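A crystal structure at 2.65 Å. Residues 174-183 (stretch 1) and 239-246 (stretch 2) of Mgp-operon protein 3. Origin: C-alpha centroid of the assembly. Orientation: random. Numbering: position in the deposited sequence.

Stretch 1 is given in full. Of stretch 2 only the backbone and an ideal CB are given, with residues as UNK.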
ATOM      1  N   THR A 174      14.677  -1.155  -6.665  1.00 64.72           N
ATOM      2  CA  THR A 174      15.208  -0.768  -5.360  1.00 64.20           C
ATOM      3  C   THR A 174      15.813  -2.017  -4.711  1.00 67.96           C
ATOM      4  O   THR A 174      15.071  -2.965  -4.433  1.00 68.49           O
ATOM      5  CB  THR A 174      14.115  -0.106  -4.487  1.00 67.46           C
ATOM      6  OG1 THR A 174      13.572   1.028  -5.167  1.00 63.32           O
ATOM      7  CG2 THR A 174      14.630   0.307  -3.107  1.00 62.40           C
ATOM      8  N   PRO A 175      17.149  -2.063  -4.502  1.00 63.11           N
ATOM      9  CA  PRO A 175      17.741  -3.257  -3.876  1.00 62.45           C
ATOM     10  C   PRO A 175      17.579  -3.262  -2.355  1.00 66.76           C
ATOM     11  O   PRO A 175      17.330  -2.213  -1.760  1.00 66.03           O
ATOM     12  CB  PRO A 175      19.210  -3.185  -4.301  1.00 63.71           C
ATOM     13  CG  PRO A 175      19.483  -1.745  -4.539  1.00 68.19           C
ATOM     14  CD  PRO A 175      18.173  -1.032  -4.775  1.00 64.30           C
ATOM     15  N   ASN A 176      17.729  -4.442  -1.729  1.00 64.24           N
ATOM     16  CA  ASN A 176      17.645  -4.643  -0.274  1.00 63.80           C
ATOM     17  C   ASN A 176      18.528  -3.663   0.526  1.00 65.94           C
ATOM     18  O   ASN A 176      18.036  -3.079   1.487  1.00 65.53           O
ATOM     19  CB  ASN A 176      17.971  -6.106   0.099  1.00 63.51           C
ATOM     20  CG  ASN A 176      16.821  -7.074  -0.051  1.00 79.77           C
ATOM     21  OD1 ASN A 176      15.630  -6.717   0.009  1.00 70.11           O
ATOM     22  ND2 ASN A 176      17.159  -8.337  -0.215  1.00 73.59           N
ATOM     23  N   ALA A 177      19.806  -3.454   0.108  1.00 60.99           N
ATOM     24  CA  ALA A 177      20.737  -2.522   0.759  1.00 60.30           C
ATOM     25  C   ALA A 177      20.268  -1.062   0.632  1.00 64.11           C
ATOM     26  O   ALA A 177      20.559  -0.238   1.508  1.00 63.71           O
ATOM     27  CB  ALA A 177      22.131  -2.680   0.187  1.00 60.91           C
ATOM     28  N   GLY A 178      19.527  -0.774  -0.439  1.00 60.02           N
ATOM     29  CA  GLY A 178      18.925   0.530  -0.678  1.00 59.64           C
ATOM     30  C   GLY A 178      17.885   0.839   0.381  1.00 64.53           C
ATOM     31  O   GLY A 178      17.722   1.995   0.746  1.00 65.14           O
ATOM     32  N   LEU A 179      17.185  -0.186   0.910  1.00 60.30           N
ATOM     33  CA  LEU A 179      16.193   0.000   1.972  1.00 59.84           C
ATOM     34  C   LEU A 179      16.839   0.131   3.364  1.00 63.92           C
ATOM     35  O   LEU A 179      16.234   0.723   4.263  1.00 63.45           O
ATOM     36  CB  LEU A 179      15.162  -1.146   1.976  1.00 59.63           C
ATOM     37  CG  LEU A 179      13.944  -1.093   1.031  1.00 64.27           C
ATOM     38  CD1 LEU A 179      13.572   0.333   0.593  1.00 64.20           C
ATOM     39  CD2 LEU A 179      14.109  -2.014  -0.124  1.00 66.07           C
ATOM     40  N   ALA A 180      18.056  -0.433   3.536  1.00 60.78           N
ATOM     41  CA  ALA A 180      18.813  -0.463   4.795  1.00 60.75           C
ATOM     42  C   ALA A 180      19.302   0.906   5.282  1.00 66.44           C
ATOM     43  O   ALA A 180      20.086   1.562   4.602  1.00 66.76           O
ATOM     44  CB  ALA A 180      19.982  -1.437   4.687  1.00 61.14           C
ATOM     45  N   ARG A 181      18.855   1.315   6.476  1.00 63.46           N
ATOM     46  CA  ARG A 181      19.214   2.577   7.124  1.00 63.47           C
ATOM     47  C   ARG A 181      19.978   2.248   8.406  1.00 68.77           C
ATOM     48  O   ARG A 181      19.573   1.335   9.126  1.00 68.93           O
ATOM     49  CB  ARG A 181      17.922   3.352   7.472  1.00 63.14           C
ATOM     50  CG  ARG A 181      17.614   4.608   6.644  1.00 72.33           C
ATOM     51  CD  ARG A 181      17.550   4.442   5.129  1.00 74.51           C
ATOM     52  NE  ARG A 181      16.400   3.685   4.633  1.00 74.54           N
ATOM     53  CZ  ARG A 181      15.427   4.203   3.884  1.00 86.83           C
ATOM     54  NH1 ARG A 181      14.451   3.433   3.431  1.00 64.68           N
ATOM     55  NH2 ARG A 181      15.430   5.494   3.577  1.00 78.39           N
ATOM     56  N   VAL A 182      21.064   2.991   8.709  1.00 65.98           N
ATOM     57  CA  VAL A 182      21.863   2.784   9.926  1.00 66.18           C
ATOM     58  C   VAL A 182      20.972   2.871  11.174  1.00 71.34           C
ATOM     59  O   VAL A 182      20.146   3.777  11.288  1.00 70.97           O
ATOM     60  CB  VAL A 182      23.127   3.690  10.005  1.00 69.38           C
ATOM     61  CG1 VAL A 182      23.883   3.486  11.318  1.00 68.38           C
ATOM     62  CG2 VAL A 182      24.053   3.433   8.815  1.00 69.27           C
ATOM     63  N   ASN A 183      21.096   1.871  12.057  1.00 68.49           N
ATOM     64  CA  ASN A 183      20.333   1.761  13.296  1.00 67.75           C
ATOM     65  C   ASN A 183      20.413   3.003  14.167  1.00 69.47           C
ATOM     66  O   ASN A 183      21.477   3.615  14.303  1.00 68.12           O
ATOM     67  CB  ASN A 183      20.814   0.562  14.115  1.00 66.74           C
ATOM     68  CG  ASN A 183      20.064  -0.714  13.905  1.00 78.15           C
ATOM     69  OD1 ASN A 183      18.900  -0.750  13.477  1.00 71.14           O
ATOM     70  ND2 ASN A 183      20.724  -1.796  14.246  1.00 73.40           N
ATOM     71  N   UNK A 239      16.982   9.670  -8.814  1.00 69.19           N
ATOM     72  CA  UNK A 239      18.070   8.829  -8.327  1.00 69.43           C
ATOM     73  C   UNK A 239      17.773   8.291  -6.937  1.00 75.64           C
ATOM     74  O   UNK A 239      17.146   8.970  -6.114  1.00 75.79           O
ATOM     75  CB  UNK A 239      19.384   9.612  -8.315  1.00 69.43           C
ATOM     76  N   UNK A 240      18.236   7.064  -6.682  1.00 72.75           N
ATOM     77  CA  UNK A 240      18.107   6.373  -5.401  1.00 72.63           C
ATOM     78  C   UNK A 240      19.374   5.546  -5.128  1.00 76.55           C
ATOM     79  O   UNK A 240      19.948   4.999  -6.075  1.00 74.93           O
ATOM     80  CB  UNK A 240      16.866   5.479  -5.393  1.00 72.63           C
ATOM     81  N   UNK A 241      19.855   5.481  -3.859  1.00 74.43           N
ATOM     82  CA  UNK A 241      21.111   4.758  -3.591  1.00 74.37           C
ATOM     83  C   UNK A 241      21.034   3.235  -3.651  1.00 79.60           C
ATOM     84  O   UNK A 241      19.978   2.649  -3.399  1.00 79.49           O
ATOM     85  CB  UNK A 241      21.623   5.154  -2.205  1.00 74.37           C
ATOM     86  N   UNK A 242      22.179   2.598  -3.960  1.00 77.08           N
ATOM     87  CA  UNK A 242      22.319   1.143  -4.006  1.00 77.34           C
ATOM     88  C   UNK A 242      22.395   0.599  -2.585  1.00 82.04           C
ATOM     89  O   UNK A 242      21.915  -0.505  -2.322  1.00 82.29           O
ATOM     90  CB  UNK A 242      23.557   0.735  -4.808  1.00 77.34           C
ATOM     91  N   UNK A 243      23.002   1.390  -1.676  1.00 78.14           N
ATOM     92  CA  UNK A 243      23.170   1.094  -0.258  1.00 77.61           C
ATOM     93  C   UNK A 243      22.900   2.379   0.527  1.00 78.88           C
ATOM     94  O   UNK A 243      23.678   3.330   0.439  1.00 78.69           O
ATOM     95  CB  UNK A 243      24.568   0.547   0.035  1.00 77.61           C
ATOM     96  N   UNK A 244      21.789   2.409   1.277  1.00 73.34           N
ATOM     97  CA  UNK A 244      21.389   3.565   2.079  1.00 72.54           C
ATOM     98  C   UNK A 244      22.183   3.728   3.385  1.00 77.24           C
ATOM     99  O   UNK A 244      22.020   4.723   4.097  1.00 76.89           O
ATOM    100  CB  UNK A 244      19.899   3.456   2.408  1.00 72.54           C
ATOM    101  N   UNK A 245      23.049   2.758   3.679  1.00 74.32           N
ATOM    102  CA  UNK A 245      23.942   2.749   4.828  1.00 74.57           C
ATOM    103  C   UNK A 245      25.229   3.507   4.436  1.00 78.82           C
ATOM    104  O   UNK A 245      25.964   3.980   5.307  1.00 78.32           O
ATOM    105  CB  UNK A 245      24.248   1.318   5.276  1.00 74.57           C
ATOM    106  N   UNK A 246      25.456   3.672   3.118  1.00 76.36           N
ATOM    107  CA  UNK A 246      26.653   4.313   2.566  1.00 76.67           C
ATOM    108  C   UNK A 246      26.390   5.597   1.777  1.00 80.89           C
ATOM    109  O   UNK A 246      27.130   6.566   1.941  1.00 80.02           O
ATOM    110  CB  UNK A 246      27.379   3.318   1.658  1.00 76.67           C
TER

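Position 239 is in the strand, and its ideal CB has nothing of stretch 1 nearby. The residue is Tyr 239, which makes no contact here.

Position 240 points its CA-to-CB bond toward stretch 1, but the gap is too wide for a short side chain, and the hydroxyl of Thr 174 lies across it. A long polar side chain would suit: Glu or Gln, perhaps Lys or Arg. The residue is Glu 240. Its carboxylate reaches Thr 174, with OG1 of Thr 174 2.9 Å from OE1 of Glu 240 and the same distance from OE2. The hydroxyl has one proton, and which oxygen takes it stays open.

Position 241 directs its CB sideways, with no atom of stretch 1 close to it. Phi is -73°, which allows proline among many others. The residue is Pro 241. Its backbone does the touching: O of Pro 241 lies 3.6 Å from CA of Gly 178, where a CB on the glycine would clash.

Position 242 turns its CB away, yet that CB is 4.8 Å from CG of Pro 175. An apolar side chain could fold back against the proline ring; a polar one could go elsewhere. The residue is Leu 242, and its CD2 lies 4.3 Å from CG of Pro 175.

Position 243 points away overall, but its ideal CB is 4.0 Å from CB of Ala 177. Small or polar side chains would fit. The residue is Asp 243. OD1 of Asp 243 accepts a hydrogen bond from N of position 245 at 3.2 Å. Its CA makes a CA-H...O contact with O of Ala 177 at 3.4 Å.

Position 244 is the tightest. Its CB points toward stretch 1, and the ideal CB is 2.9 Å from O of Ala 180 and 3.1 Å from O of Gly 178. Space favours a small residue, and the carbonyls favour a donor: Ser above all, with Gly or Ala possible. The residue is Ser 244. Its OG donates to O of Gly 178 at 2.6 Å, and its N donates to O of Ala 177 at 2.9 Å.

Position 245 sets its CB sideways, 4.1 Å from CG2 of Val 182. Thr, Val or Ala would suit. The residue is Thr 245, whose OG1 packs 3.5 Å from CG2 of Val 182.

Position 246 points sideways, and nothing of stretch 1 lies near its ideal CB; many residues would do. It is Lys 246, without contact to stretch 1.

Stretch 2, residues 239-246: YEPLDSTK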
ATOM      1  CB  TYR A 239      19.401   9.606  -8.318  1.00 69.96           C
ATOM      2  CG  TYR A 239      19.576  10.502  -9.522  1.00 71.47           C
ATOM      3  CD1 TYR A 239      20.018   9.990 -10.739  1.00 73.24           C
ATOM      4  CD2 TYR A 239      19.265  11.857  -9.457  1.00 72.82           C
ATOM      5  CE1 TYR A 239      20.141  10.804 -11.865  1.00 75.18           C
ATOM      6  CE2 TYR A 239      19.387  12.683 -10.575  1.00 74.34           C
ATOM      7  CZ  TYR A 239      19.831  12.152 -11.779  1.00 82.23           C
ATOM      8  OH  TYR A 239      19.954  12.962 -12.882  1.00 81.54           O
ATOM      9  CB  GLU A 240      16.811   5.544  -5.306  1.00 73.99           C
ATOM     10  CG  GLU A 240      16.606   4.509  -6.404  1.00 83.42           C
ATOM     11  CD  GLU A 240      15.634   3.417  -6.014  1.00 98.48           C
ATOM     12  OE1 GLU A 240      15.883   2.740  -4.990  1.00105.29           O
ATOM     13  OE2 GLU A 240      14.622   3.236  -6.727  1.00 83.66           O
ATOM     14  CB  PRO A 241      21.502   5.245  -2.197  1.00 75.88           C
ATOM     15  CG  PRO A 241      20.222   5.577  -1.549  1.00 80.37           C
ATOM     16  CD  PRO A 241      19.315   6.093  -2.624  1.00 75.86           C
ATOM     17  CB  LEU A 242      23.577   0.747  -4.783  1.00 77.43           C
ATOM     18  CG  LEU A 242      23.483   0.847  -6.292  1.00 82.70           C
ATOM     19  CD1 LEU A 242      24.841   1.044  -6.889  1.00 82.79           C
ATOM     20  CD2 LEU A 242      22.831  -0.394  -6.889  1.00 86.44           C
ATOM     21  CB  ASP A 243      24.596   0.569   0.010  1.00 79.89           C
ATOM     22  CG  ASP A 243      24.812  -0.166   1.327  1.00 93.88           C
ATOM     23  OD1 ASP A 243      23.974  -0.006   2.250  1.00 94.51           O
ATOM     24  OD2 ASP A 243      25.824  -0.902   1.436  1.00101.60           O
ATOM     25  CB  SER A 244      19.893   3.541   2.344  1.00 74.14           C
ATOM     26  OG  SER A 244      19.212   4.110   1.244  1.00 78.42           O
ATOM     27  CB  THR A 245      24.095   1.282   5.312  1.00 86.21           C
ATOM     28  OG1 THR A 245      23.170   1.046   6.374  1.00 87.66           O
ATOM     29  CG2 THR A 245      25.523   0.898   5.732  1.00 86.25           C
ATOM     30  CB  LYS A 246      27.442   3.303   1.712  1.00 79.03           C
ATOM     31  CG  LYS A 246      28.262   2.341   2.563  1.00101.91           C
ATOM     32  CD  LYS A 246      28.525   1.011   1.862  1.00116.05           C
ATOM     33  CE  LYS A 246      29.488   0.124   2.627  1.00130.43           C
ATOM     34  NZ  LYS A 246      28.926  -0.352   3.923  1.00141.18           N
TER
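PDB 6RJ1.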